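Local coordinates for excretory-secretory protein 2 (Ancylostoma ceylanicum, PDB 3NSW) that is secreted by a parasitic hookworm, has a netrin-like fold and is probably an immunomodulator, though its molecular function is not established, at residues Y77-K82 / C88-H93; Y38-W43 / S83-C88; S12-E17 / D94-K99. All blocks are in the same frame, centred on the assembly; numbering follows the deposited sequence.

How the contacts relate
Contact 1 is central: the antiparallel hairpin of strands 75-82 and 88-92, its centre about 3 Å from that of the chain. Contact 2 joins the turn of that hairpin to strand 37-45 of the same sheet; its centre is about 8 Å from that of contact 1, with Cys88 shared. The centre of contact 3 is about 10 Å from that of contact 1, and the two touch, Lys91 and Val78 meeting Ser12, Ile14 and Leu96. Contacts 2 and 3 stay about 9 Å apart at their nearest atoms. In this netrin-like chain 12-17 comes first and 94-99 last, contact 3 setting an N-terminal segment against the start of the C-terminal helix.

Contact 1 of 3, residues Y77-K82 / C88-H93; sequences YVLGCK and CFVKLH
Val78 and Lys91 exchange two backbone hydrogen bonds, Val78 N to Lys91 O at 2.7 Å and Lys91 N to Val78 O at 3.0 Å. Gly80 and Phe89 form the next hydrogen-bonded pair of this antiparallel ladder, with Gly80 N to Phe89 O and Phe89 N to Gly80 O both at 2.9 Å. Beyond it the strands are tied covalently: the disulfide Cys81 SG to Cys88 SG (2.1 Å, chi3 115°) closes the hairpin at its turn end.

Gly80 lies under the Phe89 ring, its CA 3.7 Å from the ring centroid in a CH-pi contact. Phe89 CG stands between its own backbone N and carbonyl carbon (chi1 70°), which folds the ring back across the neighbouring strand and lays its face over the backbone of Gly80. The face bearing Leu79 and Val90 is packed by methyl groups, with Leu79 CD1 3.8 Å from Val90 CG2. Toward the open end of the hairpin, Val90 CG1 approaches the Tyr77 ring obliquely, 3.4 Å from CD1, and Leu92 CD1 reaches Tyr77 CE1 at 3.7 Å. The hydroxyl of Tyr77 is bonded to the backbone N of Thr72, while Lys91 NZ turns away to Ser12 O and to a salt bridge with Glu100.

Strand 24-33 pairs with the other edge of strand 75-82, and Val28 touches both Tyr77 and Leu79. Leu62 of strand 59-63 meets Leu79 and Cys88, Leu11 packs on Phe89 and Ile14 on Lys91 and Phe89, and strand 9-10 runs parallel beside strand 88-92.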
ATOM      1  N   TYR A  77       1.649  -1.224   7.264  1.00 14.90           N
ATOM      2  CA  TYR A  77       2.364  -1.204   5.980  1.00 15.94           C
ATOM      3  C   TYR A  77       2.297   0.147   5.295  1.00 18.48           C
ATOM      4  O   TYR A  77       1.366   0.927   5.505  1.00 16.67           O
ATOM      5  CB  TYR A  77       1.739  -2.235   5.038  1.00 16.56           C
ATOM      6  CG  TYR A  77       1.903  -3.649   5.530  1.00 16.24           C
ATOM      7  CD1 TYR A  77       3.084  -4.345   5.301  1.00 17.87           C
ATOM      8  CD2 TYR A  77       0.885  -4.282   6.275  1.00 19.05           C
ATOM      9  CE1 TYR A  77       3.248  -5.653   5.764  1.00 22.49           C
ATOM     10  CE2 TYR A  77       1.048  -5.586   6.746  1.00 22.71           C
ATOM     11  CZ  TYR A  77       2.229  -6.260   6.478  1.00 23.44           C
ATOM     12  OH  TYR A  77       2.403  -7.539   6.935  1.00 22.98           O
ATOM     13  N   VAL A  78       3.285   0.423   4.450  1.00 16.13           N
ATOM     14  CA  VAL A  78       3.119   1.477   3.465  1.00 13.20           C
ATOM     15  C   VAL A  78       2.605   0.761   2.217  1.00 15.35           C
ATOM     16  O   VAL A  78       3.156  -0.274   1.820  1.00 18.10           O
ATOM     17  CB  VAL A  78       4.450   2.191   3.157  1.00 18.68           C
ATOM     18  CG1 VAL A  78       4.261   3.211   2.040  1.00 19.63           C
ATOM     19  CG2 VAL A  78       4.978   2.884   4.411  1.00 20.35           C
ATOM     20  N   LEU A  79       1.544   1.303   1.621  1.00 15.51           N
ATOM     21  CA  LEU A  79       0.869   0.648   0.507  1.00 13.84           C
ATOM     22  C   LEU A  79       0.772   1.645  -0.624  1.00 17.22           C
ATOM     23  O   LEU A  79       0.128   2.682  -0.464  1.00 19.18           O
ATOM     24  CB  LEU A  79      -0.545   0.233   0.937  1.00 13.28           C
ATOM     25  CG  LEU A  79      -1.443  -0.364  -0.162  1.00 15.57           C
ATOM     26  CD1 LEU A  79      -0.892  -1.724  -0.653  1.00 19.08           C
ATOM     27  CD2 LEU A  79      -2.891  -0.489   0.317  1.00 21.63           C
ATOM     28  N   GLY A  80       1.421   1.342  -1.754  1.00 16.43           N
ATOM     29  CA  GLY A  80       1.396   2.241  -2.916  1.00 17.74           C
ATOM     30  C   GLY A  80       0.533   1.593  -3.972  1.00 20.91           C
ATOM     31  O   GLY A  80       0.790   0.457  -4.335  1.00 20.55           O
ATOM     32  N   CYS A  81      -0.501   2.276  -4.453  1.00 18.07           N
ATOM     33  CA  CYS A  81      -1.424   1.624  -5.400  1.00 20.95           C
ATOM     34  C   CYS A  81      -1.831   2.506  -6.573  1.00 18.73           C
ATOM     35  O   CYS A  81      -1.973   3.704  -6.422  1.00 17.91           O
ATOM     36  CB  CYS A  81      -2.695   1.126  -4.698  1.00 29.53           C
ATOM     37  SG  CYS A  81      -2.509  -0.316  -3.584  1.00 28.22           S
ATOM     38  N   LYS A  82      -2.033   1.900  -7.745  1.00 19.67           N
ATOM     39  CA  LYS A  82      -2.768   2.595  -8.810  1.00 19.79           C
ATOM     40  C   LYS A  82      -4.253   2.568  -8.439  1.00 19.72           C
ATOM     41  O   LYS A  82      -4.664   1.799  -7.569  1.00 22.66           O
ATOM     42  CB  LYS A  82      -2.528   1.939 -10.180  1.00 19.26           C
ATOM     43  CG  LYS A  82      -1.086   1.982 -10.605  1.00 20.96           C
ATOM     44  CD  LYS A  82      -0.901   1.334 -11.979  1.00 17.76           C
ATOM     45  CE  LYS A  82       0.498   1.574 -12.505  1.00 35.92           C
ATOM     46  NZ  LYS A  82       1.535   0.876 -11.713  1.00 35.24           N
ATOM     47  N   CYS A  88      -0.087  -2.888  -6.835  1.00 18.93           N
ATOM     48  CA  CYS A  88       0.329  -2.285  -5.598  1.00 16.98           C
ATOM     49  C   CYS A  88       1.707  -2.769  -5.188  1.00 16.90           C
ATOM     50  O   CYS A  88       2.120  -3.894  -5.522  1.00 20.72           O
ATOM     51  CB  CYS A  88      -0.685  -2.602  -4.478  1.00 21.03           C
ATOM     52  SG  CYS A  88      -2.370  -2.015  -4.798  1.00 24.09           S
ATOM     53  N   PHE A  89       2.425  -1.896  -4.481  1.00 18.00           N
ATOM     54  CA  PHE A  89       3.594  -2.308  -3.719  1.00 16.20           C
ATOM     55  C   PHE A  89       3.336  -2.186  -2.209  1.00 15.61           C
ATOM     56  O   PHE A  89       2.518  -1.365  -1.766  1.00 17.09           O
ATOM     57  CB  PHE A  89       4.874  -1.553  -4.147  1.00 20.94           C
ATOM     58  CG  PHE A  89       4.908  -0.078  -3.773  1.00 20.24           C
ATOM     59  CD1 PHE A  89       5.131   0.334  -2.444  1.00 21.64           C
ATOM     60  CD2 PHE A  89       4.743   0.894  -4.752  1.00 21.57           C
ATOM     61  CE1 PHE A  89       5.171   1.695  -2.107  1.00 24.71           C
ATOM     62  CE2 PHE A  89       4.787   2.251  -4.433  1.00 23.99           C
ATOM     63  CZ  PHE A  89       4.999   2.658  -3.107  1.00 26.06           C
ATOM     64  N   VAL A  90       4.022  -3.019  -1.434  1.00 18.25           N
ATOM     65  CA  VAL A  90       3.809  -3.082   0.020  1.00 18.38           C
ATOM     66  C   VAL A  90       5.161  -3.144   0.725  1.00 16.73           C
ATOM     67  O   VAL A  90       6.050  -3.884   0.301  1.00 21.56           O
ATOM     68  CB  VAL A  90       2.997  -4.350   0.415  1.00 21.11           C
ATOM     69  CG1 VAL A  90       2.594  -4.276   1.899  1.00 24.68           C
ATOM     70  CG2 VAL A  90       1.761  -4.506  -0.464  1.00 22.59           C
ATOM     71  N   LYS A  91       5.303  -2.380   1.804  1.00 16.93           N
ATOM     72  CA  LYS A  91       6.518  -2.367   2.612  1.00 18.48           C
ATOM     73  C   LYS A  91       6.114  -2.253   4.082  1.00 19.76           C
ATOM     74  O   LYS A  91       5.233  -1.473   4.427  1.00 17.80           O
ATOM     75  CB  LYS A  91       7.398  -1.174   2.215  1.00 18.87           C
ATOM     76  CG  LYS A  91       8.477  -0.782   3.244  1.00 28.64           C
ATOM     77  CD  LYS A  91       9.850  -1.361   2.914  1.00 33.61           C
ATOM     78  CE  LYS A  91      10.830  -1.045   4.043  1.00 40.56           C
ATOM     79  NZ  LYS A  91      12.253  -1.159   3.653  1.00 43.76           N
ATOM     80  N   LEU A  92       6.733  -3.064   4.938  1.00 18.88           N
ATOM     81  CA  LEU A  92       6.492  -2.978   6.377  1.00 23.49           C
ATOM     82  C   LEU A  92       6.819  -1.581   6.875  1.00 24.19           C
ATOM     83  O   LEU A  92       7.931  -1.094   6.682  1.00 24.48           O
ATOM     84  CB  LEU A  92       7.367  -3.997   7.122  1.00 26.57           C
ATOM     85  CG  LEU A  92       6.966  -4.322   8.557  1.00 35.82           C
ATOM     86  CD1 LEU A  92       5.685  -5.140   8.540  1.00 28.94           C
ATOM     87  CD2 LEU A  92       8.088  -5.078   9.251  1.00 39.13           C
ATOM     88  N   HIS A  93       5.849  -0.932   7.514  1.00 18.69           N
ATOM     89  CA  HIS A  93       6.037   0.434   7.987  1.00 17.67           C
ATOM     90  C   HIS A  93       7.192   0.553   8.991  1.00 22.74           C
ATOM     91  O   HIS A  93       7.988   1.493   8.915  1.00 24.05           O
ATOM     92  CB  HIS A  93       4.741   0.988   8.586  1.00 22.60           C
ATOM     93  CG  HIS A  93       4.833   2.426   8.980  1.00 20.88           C
ATOM     94  ND1 HIS A  93       5.063   2.831  10.277  1.00 24.26           N
ATOM     95  CD2 HIS A  93       4.725   3.557   8.246  1.00 18.96           C
ATOM     96  CE1 HIS A  93       5.100   4.150  10.324  1.00 31.91           C
ATOM     97  NE2 HIS A  93       4.890   4.615   9.107  1.00 24.91           N
TER

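Contact 2 of 3, residues Y38-W43 / S83-C88; sequences YNLQYW and SGNQDC
Tyr42 and Asn85 meet through their polar ends, approaching from opposite directions. Asn85 ND2 donates to Tyr42 OH over 3.3 Å, a long but fairly straight bond with an N-H...O angle of 162°, and the hydroxyl oxygen lies in the amide plane. A water closes the other side of a small ring: it is 2.6 Å from Tyr42 OH and donates to Asn85 OD1 at 2.7 Å. Both ends of the amide are therefore tied to the one hydroxyl, directly and through the water, which fits the small tilt of 27° between phenol and amide planes.

The Tyr42 ring leaves the strand with CG beside the backbone N and anti to the carbonyl carbon (chi1 -78°), and this carries the hydroxyl across to the turn. Asn85 makes the same choice at its first torsion, sending its amide back toward the sheet. Its ND2 is also bonded to Thr61 O, so the amide links strand 59-63 as well. Leu40 CD1 approaches Asn85 ND2 to 4.3 Å, a marginal contact beside this polar cluster, while Trp56 meets the Tyr42 ring edge-to-face.

Asn85 and Gln86 both lie opposite Lys82, a G1 beta bulge with Asn85 at the position of positive phi, at the turn of the hairpin formed by strands 75-82 and 88-92 in the netrin-like domain.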
ATOM      1  N   TYR A  38      -7.533  -8.529   1.824  1.00 20.17           N
ATOM      2  CA  TYR A  38      -7.164  -8.017   3.129  1.00 20.86           C
ATOM      3  C   TYR A  38      -8.046  -6.817   3.441  1.00 23.64           C
ATOM      4  O   TYR A  38      -8.326  -6.005   2.555  1.00 25.10           O
ATOM      5  CB  TYR A  38      -5.694  -7.587   3.118  1.00 19.41           C
ATOM      6  CG  TYR A  38      -4.715  -8.720   2.922  1.00 24.28           C
ATOM      7  CD1 TYR A  38      -4.316  -9.512   4.005  1.00 22.08           C
ATOM      8  CD2 TYR A  38      -4.184  -9.008   1.652  1.00 23.33           C
ATOM      9  CE1 TYR A  38      -3.416 -10.543   3.838  1.00 29.10           C
ATOM     10  CE2 TYR A  38      -3.285 -10.059   1.476  1.00 28.97           C
ATOM     11  CZ  TYR A  38      -2.899 -10.810   2.575  1.00 29.02           C
ATOM     12  OH  TYR A  38      -2.013 -11.846   2.432  1.00 30.57           O
ATOM     13  N   ASN A  39      -8.484  -6.711   4.696  1.00 20.96           N
ATOM     14  CA  ASN A  39      -9.156  -5.523   5.201  1.00 18.98           C
ATOM     15  C   ASN A  39      -8.120  -4.530   5.701  1.00 16.91           C
ATOM     16  O   ASN A  39      -7.137  -4.914   6.352  1.00 22.81           O
ATOM     17  CB  ASN A  39     -10.109  -5.872   6.356  1.00 21.10           C
ATOM     18  CG  ASN A  39     -11.292  -6.718   5.920  1.00 34.14           C
ATOM     19  OD1 ASN A  39     -11.669  -7.663   6.613  1.00 47.88           O
ATOM     20  ND2 ASN A  39     -11.898  -6.375   4.790  1.00 29.42           N
ATOM     21  N   LEU A  40      -8.350  -3.257   5.395  1.00 18.66           N
ATOM     22  CA  LEU A  40      -7.404  -2.179   5.694  1.00 17.02           C
ATOM     23  C   LEU A  40      -8.034  -1.036   6.480  1.00 19.45           C
ATOM     24  O   LEU A  40      -9.192  -0.642   6.238  1.00 23.63           O
ATOM     25  CB  LEU A  40      -6.853  -1.574   4.393  1.00 20.07           C
ATOM     26  CG  LEU A  40      -6.228  -2.523   3.376  1.00 19.39           C
ATOM     27  CD1 LEU A  40      -5.860  -1.759   2.105  1.00 24.35           C
ATOM     28  CD2 LEU A  40      -5.002  -3.199   3.981  1.00 19.85           C
ATOM     29  N   GLN A  41      -7.257  -0.518   7.423  1.00 19.31           N
ATOM     30  CA  GLN A  41      -7.522   0.766   8.045  1.00 20.05           C
ATOM     31  C   GLN A  41      -6.505   1.750   7.489  1.00 19.04           C
ATOM     32  O   GLN A  41      -5.304   1.496   7.529  1.00 19.42           O
ATOM     33  CB  GLN A  41      -7.376   0.668   9.571  1.00 26.13           C
ATOM     34  CG  GLN A  41      -7.262   2.010  10.294  1.00 35.87           C
ATOM     35  CD  GLN A  41      -8.607   2.695  10.498  1.00 39.62           C
ATOM     36  OE1 GLN A  41      -9.555   2.090  10.990  1.00 40.03           O
ATOM     37  NE2 GLN A  41      -8.690   3.967  10.119  1.00 39.10           N
ATOM     38  N   TYR A  42      -6.987   2.872   6.971  1.00 16.41           N
ATOM     39  CA  TYR A  42      -6.101   3.916   6.452  1.00 16.65           C
ATOM     40  C   TYR A  42      -5.840   4.962   7.523  1.00 21.25           C
ATOM     41  O   TYR A  42      -6.775   5.482   8.132  1.00 27.16           O
ATOM     42  CB  TYR A  42      -6.750   4.600   5.245  1.00 17.87           C
ATOM     43  CG  TYR A  42      -6.651   3.787   3.986  1.00 17.35           C
ATOM     44  CD1 TYR A  42      -5.665   4.062   3.038  1.00 18.67           C
ATOM     45  CD2 TYR A  42      -7.541   2.739   3.741  1.00 25.56           C
ATOM     46  CE1 TYR A  42      -5.564   3.310   1.871  1.00 20.24           C
ATOM     47  CE2 TYR A  42      -7.448   1.979   2.586  1.00 27.14           C
ATOM     48  CZ  TYR A  42      -6.468   2.274   1.654  1.00 25.91           C
ATOM     49  OH  TYR A  42      -6.386   1.527   0.515  1.00 24.56           O
ATOM     50  N   TRP A  43      -4.567   5.286   7.725  1.00 17.58           N
ATOM     51  CA  TRP A  43      -4.169   6.300   8.693  1.00 18.18           C
ATOM     52  C   TRP A  43      -3.829   7.621   8.033  1.00 24.68           C
ATOM     53  O   TRP A  43      -4.089   8.685   8.601  1.00 23.14           O
ATOM     54  CB  TRP A  43      -2.970   5.821   9.514  1.00 18.87           C
ATOM     55  CG  TRP A  43      -3.247   4.567  10.283  1.00 21.92           C
ATOM     56  CD1 TRP A  43      -2.719   3.326  10.048  1.00 26.53           C
ATOM     57  CD2 TRP A  43      -4.129   4.425  11.408  1.00 24.43           C
ATOM     58  NE1 TRP A  43      -3.213   2.425  10.962  1.00 22.82           N
ATOM     59  CE2 TRP A  43      -4.076   3.069  11.808  1.00 22.12           C
ATOM     60  CE3 TRP A  43      -4.948   5.310  12.119  1.00 25.22           C
ATOM     61  CZ2 TRP A  43      -4.816   2.572  12.892  1.00 24.19           C
ATOM     62  CZ3 TRP A  43      -5.690   4.816  13.203  1.00 32.97           C
ATOM     63  CH2 TRP A  43      -5.615   3.457  13.574  1.00 27.34           C
ATOM     64  N   SER A  83      -5.052   3.399  -9.096  1.00 24.84           N
ATOM     65  CA  SER A  83      -6.491   3.479  -8.803  1.00 30.37           C
ATOM     66  C   SER A  83      -7.171   2.108  -8.776  1.00 30.90           C
ATOM     67  O   SER A  83      -6.852   1.237  -9.583  1.00 29.86           O
ATOM     68  CB  SER A  83      -7.181   4.415  -9.801  1.00 35.53           C
ATOM     69  OG  SER A  83      -6.658   5.726  -9.679  1.00 52.02           O
ATOM     70  N   GLY A  84      -8.082   1.914  -7.825  1.00 29.24           N
ATOM     71  CA  GLY A  84      -8.744   0.625  -7.625  1.00 33.17           C
ATOM     72  C   GLY A  84      -7.919  -0.379  -6.841  1.00 31.93           C
ATOM     73  O   GLY A  84      -8.268  -1.570  -6.775  1.00 30.81           O
ATOM     74  N   ASN A  85      -6.832   0.102  -6.231  1.00 24.07           N
ATOM     75  CA  ASN A  85      -5.919  -0.744  -5.452  1.00 20.13           C
ATOM     76  C   ASN A  85      -5.387  -1.892  -6.294  1.00 23.65           C
ATOM     77  O   ASN A  85      -5.472  -3.072  -5.915  1.00 30.62           O
ATOM     78  CB  ASN A  85      -6.580  -1.252  -4.166  1.00 19.21           C
ATOM     79  CG  ASN A  85      -6.560  -0.211  -3.056  1.00 28.75           C
ATOM     80  OD1 ASN A  85      -6.112   0.921  -3.256  1.00 26.28           O
ATOM     81  ND2 ASN A  85      -7.049  -0.590  -1.886  1.00 27.78           N
ATOM     82  N   GLN A  86      -4.814  -1.504  -7.423  1.00 25.21           N
ATOM     83  CA  GLN A  86      -4.178  -2.471  -8.295  0.50 29.68           C
ATOM     84  C   GLN A  86      -2.722  -2.089  -8.544  1.00 23.79           C
ATOM     85  O   GLN A  86      -2.302  -0.957  -8.247  1.00 25.83           O
ATOM     86  CB  GLN A  86      -4.987  -2.676  -9.581  0.50 32.81           C
ATOM     87  CG  GLN A  86      -4.857  -1.590 -10.629  0.50 27.09           C
ATOM     88  CD  GLN A  86      -5.819  -1.804 -11.775  0.50 36.08           C
ATOM     89  OE1 GLN A  86      -7.034  -1.707 -11.605  0.50 53.63           O
ATOM     90  NE2 GLN A  86      -5.283  -2.096 -12.949  0.50 20.69           N
ATOM     91  N   ASP A  87      -1.947  -3.062  -9.034  1.00 19.99           N
ATOM     92  CA  ASP A  87      -0.492  -2.925  -9.222  1.00 20.03           C
ATOM     93  C   ASP A  87       0.176  -2.301  -8.003  1.00 23.09           C
ATOM     94  O   ASP A  87       0.912  -1.304  -8.116  1.00 21.25           O
ATOM     95  CB  ASP A  87      -0.173  -2.092 -10.470  1.00 26.20           C
ATOM     96  CG  ASP A  87      -0.382  -2.855 -11.762  1.00 38.82           C
ATOM     97  OD1 ASP A  87      -0.207  -4.096 -11.790  1.00 36.14           O
ATOM     98  OD2 ASP A  87      -0.710  -2.196 -12.771  1.00 41.34           O
ATOM     99  N   CYS A  88      -0.087  -2.888  -6.835  1.00 18.93           N
ATOM    100  CA  CYS A  88       0.329  -2.285  -5.598  1.00 16.98           C
ATOM    101  C   CYS A  88       1.707  -2.769  -5.188  1.00 16.90           C
ATOM    102  O   CYS A  88       2.120  -3.894  -5.522  1.00 20.72           O
ATOM    103  CB  CYS A  88      -0.685  -2.602  -4.478  1.00 21.03           C
ATOM    104  SG  CYS A  88      -2.370  -2.015  -4.798  1.00 24.09           S
TER
HETATM  105  O   HOH W   1      -4.795   2.284  -1.363  1.00 20.20           O

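Contact 3 of 3, residues S12-E17 / D94-K99; sequences SEIRQE and DGLSQK
Glu13 OE2 is approached by a water and, more tentatively, by the side chain of Lys99. The water donates to Glu13 OE2 at 2.7 Å and also lies 2.5 Å from Ser97 OG, bridging the two segments where no direct hydrogen bond joins them. Lys99 was modelled in two conformations; in one of them Lys99 CD is 3.6 Å from Glu13 OE2, an approach of its aliphatic part that remains uncertain. Glu13 reaches this place with its chain extended and CG anti to the backbone N (chi1 -178°).

Ser97 is the N-cap of helix 98-104, its side chain capping a backbone N in the first turn. The water bridge thus ties the start of the C-terminal helix of this netrin-like protein to the chain between strand 9-10 and helix 16-20. In the same helix Glu100 OE1 accepts from Ile14 N and Glu100 OE2 from Ser97 N.

On the side turned to the sheet, Ile14 CD1 and Leu96 CD2 come together at 4.0 Å, the two branches crossing at a slant. Both side chains also rest on Val78 of strand 75-82, and Ile14 reaches Phe89 and Lys91 of strand 88-92.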
ATOM      1  N   SER A  12      11.545  -4.463  -0.919  1.00 42.23           N
ATOM      2  CA  SER A  12      12.608  -4.348   0.074  1.00 46.76           C
ATOM      3  C   SER A  12      12.919  -2.877   0.342  1.00 39.92           C
ATOM      4  O   SER A  12      13.149  -2.490   1.486  1.00 41.84           O
ATOM      5  CB  SER A  12      13.868  -5.085  -0.381  1.00 48.78           C
ATOM      6  OG  SER A  12      14.371  -4.541  -1.587  1.00 57.08           O
ATOM      7  N   GLU A  13      12.908  -2.066  -0.715  1.00 33.52           N
ATOM      8  CA  GLU A  13      13.145  -0.623  -0.582  1.00 34.69           C
ATOM      9  C   GLU A  13      12.210   0.189  -1.475  1.00 34.56           C
ATOM     10  O   GLU A  13      12.074  -0.094  -2.668  1.00 30.90           O
ATOM     11  CB  GLU A  13      14.612  -0.281  -0.892  1.00 40.24           C
ATOM     12  CG  GLU A  13      14.953   1.199  -0.735  1.00 38.77           C
ATOM     13  CD  GLU A  13      16.427   1.522  -0.942  1.00 52.71           C
ATOM     14  OE1 GLU A  13      17.171   0.681  -1.491  1.00 51.46           O
ATOM     15  OE2 GLU A  13      16.840   2.635  -0.558  1.00 52.20           O
ATOM     16  N   ILE A  14      11.566   1.198  -0.893  1.00 26.74           N
ATOM     17  CA  ILE A  14      10.751   2.119  -1.670  1.00 29.76           C
ATOM     18  C   ILE A  14      11.669   3.153  -2.325  1.00 24.66           C
ATOM     19  O   ILE A  14      12.461   3.814  -1.644  1.00 28.48           O
ATOM     20  CB  ILE A  14       9.684   2.834  -0.805  1.00 26.11           C
ATOM     21  CG1 ILE A  14       8.733   1.815  -0.166  1.00 24.24           C
ATOM     22  CG2 ILE A  14       8.919   3.865  -1.637  1.00 26.38           C
ATOM     23  CD1 ILE A  14       7.863   2.408   0.913  1.00 25.93           C
ATOM     24  N   ARG A  15      11.557   3.280  -3.651  1.00 30.33           N
ATOM     25  CA  ARG A  15      12.325   4.272  -4.407  1.00 26.53           C
ATOM     26  C   ARG A  15      11.402   5.248  -5.143  1.00 33.61           C
ATOM     27  O   ARG A  15      10.206   4.994  -5.281  1.00 29.07           O
ATOM     28  CB  ARG A  15      13.255   3.576  -5.409  1.00 35.81           C
ATOM     29  CG  ARG A  15      14.162   2.511  -4.795  1.00 39.01           C
ATOM     30  CD  ARG A  15      14.437   1.383  -5.783  1.00 57.96           C
ATOM     31  NE  ARG A  15      13.202   0.863  -6.378  1.00 51.28           N
ATOM     32  CZ  ARG A  15      13.126  -0.223  -7.144  1.00 72.92           C
ATOM     33  NH1 ARG A  15      14.215  -0.937  -7.418  1.00 78.12           N
ATOM     34  NH2 ARG A  15      11.955  -0.603  -7.638  1.00 64.33           N
ATOM     35  N   GLN A  16      11.971   6.348  -5.638  1.00 31.17           N
ATOM     36  CA  GLN A  16      11.209   7.352  -6.398  1.00 38.93           C
ATOM     37  C   GLN A  16      10.393   6.777  -7.573  1.00 34.55           C
ATOM     38  O   GLN A  16       9.250   7.194  -7.811  1.00 35.03           O
ATOM     39  CB  GLN A  16      12.137   8.468  -6.897  1.00 41.40           C
ATOM     40  CG  GLN A  16      11.405   9.705  -7.410  1.00 40.14           C
ATOM     41  CD  GLN A  16      10.569  10.372  -6.339  1.00 45.63           C
ATOM     42  OE1 GLN A  16      11.089  10.792  -5.311  1.00 46.19           O
ATOM     43  NE2 GLN A  16       9.264  10.474  -6.576  1.00 41.98           N
ATOM     44  N   GLU A  17      10.978   5.824  -8.291  1.00 35.47           N
ATOM     45  CA  GLU A  17      10.315   5.197  -9.440  1.00 42.51           C
ATOM     46  C   GLU A  17       9.025   4.494  -9.024  1.00 39.81           C
ATOM     47  O   GLU A  17       8.034   4.513  -9.762  1.00 39.31           O
ATOM     48  CB  GLU A  17      11.232   4.187 -10.141  1.00 37.80           C
ATOM     49  CG  GLU A  17      12.636   4.665 -10.392  1.00 59.47           C
ATOM     50  CD  GLU A  17      13.602   4.224  -9.316  1.00 52.36           C
ATOM     51  OE1 GLU A  17      14.061   3.064  -9.376  1.00 51.34           O
ATOM     52  OE2 GLU A  17      13.910   5.037  -8.416  1.00 48.34           O
ATOM     53  N   ASP A  94       7.298  -0.415   9.900  1.00 25.05           N
ATOM     54  CA  ASP A  94       8.368  -0.424  10.919  1.00 24.18           C
ATOM     55  C   ASP A  94       9.762  -0.644  10.316  1.00 28.97           C
ATOM     56  O   ASP A  94      10.770  -0.503  11.017  1.00 31.89           O
ATOM     57  CB  ASP A  94       8.103  -1.493  11.989  1.00 33.77           C
ATOM     58  CG  ASP A  94       6.998  -1.103  12.966  1.00 28.37           C
ATOM     59  OD1 ASP A  94       6.675   0.101  13.088  1.00 36.90           O
ATOM     60  OD2 ASP A  94       6.451  -2.020  13.623  1.00 38.62           O
ATOM     61  N   GLY A  95       9.812  -1.003   9.033  1.00 28.47           N
ATOM     62  CA  GLY A  95      11.072  -1.216   8.318  1.00 30.66           C
ATOM     63  C   GLY A  95      11.569  -0.057   7.467  1.00 37.60           C
ATOM     64  O   GLY A  95      12.579  -0.192   6.774  1.00 37.71           O
ATOM     65  N   LEU A  96      10.871   1.076   7.514  1.00 28.01           N
ATOM     66  CA  LEU A  96      11.256   2.279   6.757  1.00 26.47           C
ATOM     67  C   LEU A  96      12.602   2.874   7.201  1.00 27.39           C
ATOM     68  O   LEU A  96      12.829   3.109   8.391  1.00 28.66           O
ATOM     69  CB  LEU A  96      10.168   3.359   6.860  1.00 28.21           C
ATOM     70  CG  LEU A  96       8.815   3.212   6.144  1.00 28.23           C
ATOM     71  CD1 LEU A  96       7.865   4.326   6.562  1.00 29.55           C
ATOM     72  CD2 LEU A  96       8.980   3.217   4.640  1.00 26.12           C
ATOM     73  N   SER A  97      13.487   3.125   6.235  1.00 35.09           N
ATOM     74  CA  SER A  97      14.731   3.855   6.485  1.00 31.51           C
ATOM     75  C   SER A  97      14.476   5.361   6.380  1.00 31.40           C
ATOM     76  O   SER A  97      13.422   5.784   5.894  1.00 27.57           O
ATOM     77  CB  SER A  97      15.802   3.443   5.469  1.00 33.55           C
ATOM     78  OG  SER A  97      15.385   3.807   4.166  1.00 34.37           O
ATOM     79  N   GLN A  98      15.441   6.172   6.811  1.00 33.81           N
ATOM     80  CA  GLN A  98      15.299   7.628   6.715  1.00 36.09           C
ATOM     81  C   GLN A  98      15.170   8.083   5.264  1.00 34.13           C
ATOM     82  O   GLN A  98      14.396   9.003   4.965  1.00 34.10           O
ATOM     83  CB  GLN A  98      16.446   8.359   7.428  1.00 43.63           C
ATOM     84  CG  GLN A  98      16.261   9.879   7.536  1.00 44.67           C
ATOM     85  CD  GLN A  98      14.947  10.277   8.208  1.00 43.16           C
ATOM     86  OE1 GLN A  98      14.586   9.750   9.261  1.00 45.46           O
ATOM     87  NE2 GLN A  98      14.233  11.214   7.597  1.00 51.87           N
ATOM     88  N   LYS A  99      15.918   7.426   4.369  1.00 35.81           N
ATOM     89  CA  LYS A  99      15.824   7.709   2.945  0.50 35.21           C
ATOM     90  C   LYS A  99      14.380   7.570   2.469  1.00 31.47           C
ATOM     91  O   LYS A  99      13.860   8.463   1.796  1.00 31.73           O
ATOM     92  CB  LYS A  99      16.763   6.804   2.129  0.50 37.12           C
ATOM     93  CG  LYS A  99      16.700   7.046   0.628  0.50 37.94           C
ATOM     94  CD  LYS A  99      17.673   6.156  -0.138  0.50 37.31           C
ATOM     95  CE  LYS A  99      19.117   6.505   0.150  0.50 54.07           C
ATOM     96  NZ  LYS A  99      20.036   5.686  -0.689  0.50 42.57           N
TER
HETATM   97  O   HOH W   2      16.607   3.089   2.105  1.00 28.73           O